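Local atomic coordinates of ABC transporter periplasmic peptide-binding protein (Pseudoalteromonas, PDB entry 4QFL), a protein that binds dipeptides such as Ala-Phe in the periplasm, probably to deliver them to an ABC transporter for uptake. Residues Y142-K154 against F165-N177. Residues are numbered along the deposited sequence; the frame is centred on the assembly and turned at random.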
loop_
_atom_site.group_PDB
_atom_site.type_symbol
_atom_site.label_atom_id
_atom_site.label_comp_id
_atom_site.label_asym_id
_atom_site.label_seq_id
_atom_site.Cartn_x
_atom_site.Cartn_y
_atom_site.Cartn_z
ATOM N N TYR A 142 -5.005 4.166 6.149
ATOM C CA TYR A 142 -5.764 3.099 5.504
ATOM C C TYR A 142 -7.188 3.057 6.073
ATOM O O TYR A 142 -8.183 3.078 5.349
ATOM C CB TYR A 142 -5.103 1.723 5.668
ATOM C CG TYR A 142 -5.882 0.678 4.906
ATOM C CD1 TYR A 142 -5.779 0.597 3.526
ATOM C CD2 TYR A 142 -6.766 -0.176 5.552
ATOM C CE1 TYR A 142 -6.504 -0.316 2.815
ATOM C CE2 TYR A 142 -7.500 -1.102 4.844
ATOM C CZ TYR A 142 -7.370 -1.160 3.473
ATOM O OH TYR A 142 -8.092 -2.079 2.746
ATOM N N PHE A 143 -7.259 3.004 7.390
ATOM C CA PHE A 143 -8.514 2.835 8.094
ATOM C C PHE A 143 -9.472 4.015 7.931
ATOM O O PHE A 143 -10.660 3.829 7.688
ATOM C CB PHE A 143 -8.218 2.547 9.554
ATOM C CG PHE A 143 -7.442 1.271 9.762
ATOM C CD1 PHE A 143 -8.048 0.033 9.550
ATOM C CD2 PHE A 143 -6.116 1.304 10.166
ATOM C CE1 PHE A 143 -7.342 -1.151 9.748
ATOM C CE2 PHE A 143 -5.401 0.121 10.373
ATOM C CZ PHE A 143 -6.010 -1.103 10.161
ATOM N N GLN A 144 -8.966 5.232 8.044
ATOM C CA GLN A 144 -9.806 6.391 7.796
ATOM C C GLN A 144 -10.308 6.409 6.348
ATOM O O GLN A 144 -11.464 6.719 6.100
ATOM C CB GLN A 144 -9.079 7.677 8.180
ATOM C CG GLN A 144 -8.569 7.627 9.629
ATOM C CD GLN A 144 -7.661 8.793 10.025
ATOM O OE1 GLN A 144 -7.131 9.516 9.178
ATOM N NE2 GLN A 144 -7.477 8.968 11.333
ATOM N N SER A 145 -9.457 6.028 5.401
ATOM C CA SER A 145 -9.840 5.986 3.992
ATOM C C SER A 145 -11.006 5.043 3.692
ATOM O O SER A 145 -11.811 5.314 2.816
ATOM C CB SER A 145 -8.646 5.604 3.115
ATOM O OG SER A 145 -7.666 6.619 3.134
ATOM N N VAL A 146 -11.087 3.928 4.399
ATOM C CA VAL A 146 -12.172 2.991 4.155
ATOM C C VAL A 146 -13.307 3.140 5.169
ATOM O O VAL A 146 -14.256 2.348 5.173
ATOM C CB VAL A 146 -11.678 1.542 4.135
ATOM C CG1 VAL A 146 -10.596 1.387 3.072
ATOM C CG2 VAL A 146 -11.173 1.143 5.514
ATOM N N GLY A 147 -13.203 4.146 6.034
ATOM C CA GLY A 147 -14.297 4.522 6.914
ATOM C C GLY A 147 -14.531 3.654 8.138
ATOM O O GLY A 147 -15.663 3.277 8.428
ATOM N N ILE A 148 -13.458 3.358 8.857
ATOM C CA ILE A 148 -13.574 2.665 10.131
ATOM C C ILE A 148 -14.669 3.319 10.983
ATOM O O ILE A 148 -15.558 2.638 11.487
ATOM C CB ILE A 148 -12.215 2.607 10.874
ATOM C CG1 ILE A 148 -12.071 1.270 11.600
ATOM C CG2 ILE A 148 -11.984 3.810 11.793
ATOM C CD1 ILE A 148 -11.974 0.090 10.666
ATOM N N ASP A 149 -14.559 4.640 11.128
ATOM C CA ASP A 149 -15.502 5.485 11.848
ATOM C C ASP A 149 -16.928 5.004 11.773
ATOM O O ASP A 149 -17.533 4.632 12.774
ATOM C CB ASP A 149 -15.493 6.892 11.229
ATOM C CG ASP A 149 -15.676 7.991 12.256
ATOM O OD1 ASP A 149 -16.824 8.229 12.684
ATOM O OD2 ASP A 149 -14.668 8.619 12.628
ATOM N N GLN A 150 -17.461 5.021 10.560
ATOM C CA GLN A 150 -18.843 4.644 10.329
ATOM C C GLN A 150 -18.981 3.129 10.268
ATOM O O GLN A 150 -19.979 2.614 9.775
ATOM C CB GLN A 150 -19.363 5.291 9.047
ATOM C CG GLN A 150 -19.097 6.784 8.983
ATOM C CD GLN A 150 -18.954 7.297 7.567
ATOM O OE1 GLN A 150 -17.846 7.563 7.100
ATOM N NE2 GLN A 150 -20.078 7.440 6.877
ATOM N N LEU A 151 -17.982 2.418 10.777
ATOM C CA LEU A 151 -18.037 0.959 10.765
ATOM C C LEU A 151 -18.063 0.288 12.132
ATOM O O LEU A 151 -19.030 -0.394 12.464
ATOM C CB LEU A 151 -16.907 0.362 9.938
ATOM C CG LEU A 151 -17.207 -1.115 9.679
ATOM C CD1 LEU A 151 -18.501 -1.234 8.914
ATOM C CD2 LEU A 151 -16.092 -1.780 8.919
ATOM N N ILE A 152 -17.002 0.450 12.917
ATOM C CA ILE A 152 -16.901 -0.292 14.177
ATOM C C ILE A 152 -17.573 0.421 15.356
ATOM O O ILE A 152 -17.157 1.514 15.738
ATOM C CB ILE A 152 -15.440 -0.599 14.552
ATOM C CG1 ILE A 152 -14.764 -1.418 13.454
ATOM C CG2 ILE A 152 -15.397 -1.364 15.843
ATOM C CD1 ILE A 152 -13.285 -1.634 13.687
ATOM N N ARG A 153 -18.602 -0.205 15.928
ATOM C CA ARG A 153 -19.338 0.377 17.054
ATOM C C ARG A 153 -18.634 0.082 18.375
ATOM O O ARG A 153 -18.383 0.977 19.185
ATOM C CB ARG A 153 -20.785 -0.144 17.099
ATOM C CG ARG A 153 -21.721 0.617 18.061
ATOM C CD ARG A 153 -23.048 -0.126 18.257
ATOM N NE ARG A 153 -22.924 -1.199 19.247
ATOM C CZ ARG A 153 -23.664 -2.304 19.263
ATOM N NH1 ARG A 153 -24.590 -2.499 18.338
ATOM N NH2 ARG A 153 -23.468 -3.221 20.203
ATOM N N LYS A 154 -18.322 -1.186 18.594
ATOM C CA LYS A 154 -17.554 -1.569 19.753
ATOM C C LYS A 154 -16.973 -2.947 19.500
ATOM O O LYS A 154 -17.295 -3.592 18.508
ATOM C CB LYS A 154 -18.414 -1.536 21.029
ATOM C CG LYS A 154 -19.649 -2.423 21.018
ATOM C CD LYS A 154 -20.395 -2.330 22.354
ATOM C CE LYS A 154 -21.533 -3.358 22.460
ATOM N NZ LYS A 154 -22.238 -3.345 23.791
ATOM N N PHE A 165 -16.580 -8.079 17.303
ATOM C CA PHE A 165 -16.721 -6.748 16.713
ATOM C C PHE A 165 -18.193 -6.485 16.369
ATOM O O PHE A 165 -18.844 -7.309 15.726
ATOM C CB PHE A 165 -15.879 -6.616 15.429
ATOM C CG PHE A 165 -14.386 -6.541 15.654
ATOM C CD1 PHE A 165 -13.668 -7.648 16.095
ATOM C CD2 PHE A 165 -13.692 -5.369 15.372
ATOM C CE1 PHE A 165 -12.285 -7.580 16.284
ATOM C CE2 PHE A 165 -12.312 -5.296 15.550
ATOM C CZ PHE A 165 -11.608 -6.403 16.009
ATOM N N GLU A 166 -18.711 -5.332 16.787
ATOM C CA GLU A 166 -20.063 -4.922 16.417
ATOM C C GLU A 166 -19.994 -3.782 15.401
ATOM O O GLU A 166 -19.448 -2.717 15.689
ATOM C CB GLU A 166 -20.845 -4.473 17.651
ATOM C CG GLU A 166 -20.832 -5.473 18.787
ATOM C CD GLU A 166 -21.767 -6.641 18.541
ATOM O OE1 GLU A 166 -22.381 -6.695 17.454
ATOM O OE2 GLU A 166 -21.894 -7.505 19.437
ATOM N N LEU A 167 -20.549 -4.010 14.215
ATOM C CA LEU A 167 -20.528 -3.008 13.152
ATOM C C LEU A 167 -21.853 -2.247 13.038
ATOM O O LEU A 167 -22.922 -2.776 13.366
ATOM C CB LEU A 167 -20.201 -3.667 11.810
ATOM C CG LEU A 167 -19.026 -4.645 11.837
ATOM C CD1 LEU A 167 -18.753 -5.196 10.447
ATOM C CD2 LEU A 167 -17.782 -3.989 12.423
ATOM N N PHE A 168 -21.775 -1.003 12.574
ATOM C CA PHE A 168 -22.968 -0.197 12.373
ATOM C C PHE A 168 -23.728 -0.716 11.167
ATOM O O PHE A 168 -24.952 -0.589 11.088
ATOM C CB PHE A 168 -22.603 1.267 12.159
ATOM C CG PHE A 168 -22.172 1.967 13.411
ATOM C CD1 PHE A 168 -23.022 2.044 14.497
ATOM C CD2 PHE A 168 -20.919 2.542 13.508
ATOM C CE1 PHE A 168 -22.627 2.686 15.663
ATOM C CE2 PHE A 168 -20.512 3.184 14.670
ATOM C CZ PHE A 168 -21.365 3.254 15.751
ATOM N N ASN A 169 -22.981 -1.297 10.235
ATOM C CA ASN A 169 -23.531 -1.853 9.002
ATOM C C ASN A 169 -22.648 -3.013 8.523
ATOM O O ASN A 169 -21.470 -3.089 8.865
ATOM C CB ASN A 169 -23.606 -0.773 7.907
ATOM C CG ASN A 169 -24.571 0.358 8.249
ATOM O OD1 ASN A 169 -25.788 0.226 8.085
ATOM N ND2 ASN A 169 -24.031 1.482 8.715
ATOM N N ALA A 170 -23.205 -3.920 7.735
ATOM C CA ALA A 170 -22.371 -4.939 7.119
ATOM C C ALA A 170 -21.529 -4.298 6.017
ATOM O O ALA A 170 -21.979 -3.389 5.318
ATOM C CB ALA A 170 -23.224 -6.065 6.560
ATOM N N GLU A 171 -20.289 -4.749 5.903
ATOM C CA GLU A 171 -19.422 -4.402 4.789
ATOM C C GLU A 171 -18.755 -5.701 4.392
ATOM O O GLU A 171 -18.118 -6.338 5.219
ATOM C CB GLU A 171 -18.349 -3.382 5.202
ATOM C CG GLU A 171 -18.861 -1.961 5.383
ATOM C CD GLU A 171 -17.753 -0.902 5.401
ATOM O OE1 GLU A 171 -18.081 0.303 5.548
ATOM O OE2 GLU A 171 -16.566 -1.261 5.260
ATOM N N SER A 172 -18.903 -6.101 3.137
ATOM C CA SER A 172 -18.387 -7.390 2.710
ATOM C C SER A 172 -16.877 -7.393 2.593
ATOM O O SER A 172 -16.278 -8.437 2.376
ATOM C CB SER A 172 -19.029 -7.830 1.395
ATOM O OG SER A 172 -18.944 -6.818 0.408
ATOM N N SER A 173 -16.255 -6.229 2.754
ATOM C CA SER A 173 -14.804 -6.130 2.636
ATOM C C SER A 173 -14.154 -6.194 3.996
ATOM O O SER A 173 -12.938 -6.112 4.110
ATOM C CB SER A 173 -14.411 -4.818 1.957
ATOM O OG SER A 173 -14.914 -3.714 2.692
ATOM N N PHE A 174 -14.956 -6.352 5.036
ATOM C CA PHE A 174 -14.446 -6.160 6.390
ATOM C C PHE A 174 -13.276 -7.085 6.779
ATOM O O PHE A 174 -12.202 -6.619 7.158
ATOM C CB PHE A 174 -15.580 -6.260 7.406
ATOM C CG PHE A 174 -15.121 -6.138 8.812
ATOM C CD1 PHE A 174 -14.839 -4.897 9.343
ATOM C CD2 PHE A 174 -14.936 -7.271 9.596
ATOM C CE1 PHE A 174 -14.394 -4.782 10.647
ATOM C CE2 PHE A 174 -14.491 -7.164 10.886
ATOM C CZ PHE A 174 -14.220 -5.920 11.417
ATOM N N LEU A 175 -13.475 -8.394 6.689
ATOM C CA LEU A 175 -12.373 -9.312 6.980
ATOM C C LEU A 175 -11.143 -9.026 6.110
ATOM O O LEU A 175 -10.015 -9.113 6.586
ATOM C CB LEU A 175 -12.799 -10.775 6.821
ATOM C CG LEU A 175 -13.567 -11.389 7.992
ATOM C CD1 LEU A 175 -13.685 -12.872 7.791
ATOM C CD2 LEU A 175 -12.852 -11.099 9.287
ATOM N N ALA A 176 -11.355 -8.695 4.837
ATOM C CA ALA A 176 -10.225 -8.390 3.949
ATOM C C ALA A 176 -9.415 -7.261 4.559
ATOM O O ALA A 176 -8.190 -7.326 4.627
ATOM C CB ALA A 176 -10.704 -8.023 2.548
ATOM N N ASN A 177 -10.110 -6.237 5.028
ATOM C CA ASN A 177 -9.446 -5.112 5.680
ATOM C C ASN A 177 -8.754 -5.502 6.982
ATOM O O ASN A 177 -7.719 -4.941 7.324
ATOM C CB ASN A 177 -10.422 -3.961 5.906
ATOM C CG ASN A 177 -10.856 -3.312 4.622
ATOM O OD1 ASN A 177 -10.068 -3.140 3.702
ATOM N ND2 ASN A 177 -12.120 -2.951 4.550
HETATM O O HOH W 1 -15.274 0.488 3.673
HETATM O O HOH W 2 -17.268 2.434 6.417
#
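Strands 152-154 and 165-167 pair antiparallel, their short axes 127° apart, with Ile152 opposite Leu167 and a shift of register before Lys154. The shift is a classic beta bulge: Arg153 and Lys154 both face Glu166, whose O takes a 2.7 Å bond from Arg153 N and a weak one from Lys154 N. Glu166 N returns a nearly straight bond (175°) to Lys154 O. Phe168 N closes the strand end on Leu151 O at 2.8 Å.

Arg153 CB sits over one face of the Phe168 ring, a CH-pi contact 3.9 Å from the centroid. The Arg153 guanidinium lies flat above Glu166 CB; the Glu166 carboxylate pairs with Arg164. Leu151 has CG anti to its backbone N (chi1 -166°), which sends CD2 to the edge of the Phe174 ring, 3.4 Å from Phe174 CD1. Leu151 CD1 rests 3.6 Å from Glu171 CD. One water bridges Val146 O and Glu171 OE2. An alanine replacing Glu171 would probably leave this water without its carboxylate acceptor and uncover Leu151 CD1. Tyr142 OH and Asn177 OD1 lie a doubtful 2.4 Å apart; the hydroxyl also bonds Asn442. The Tyr142 ring stacks on Phe182, and the Tyr142 side chain is about 6 Å from the bound alanine.

The contact is the open end of a bulged beta hairpin with its flanking helices, in a solute-binding protein of family 5.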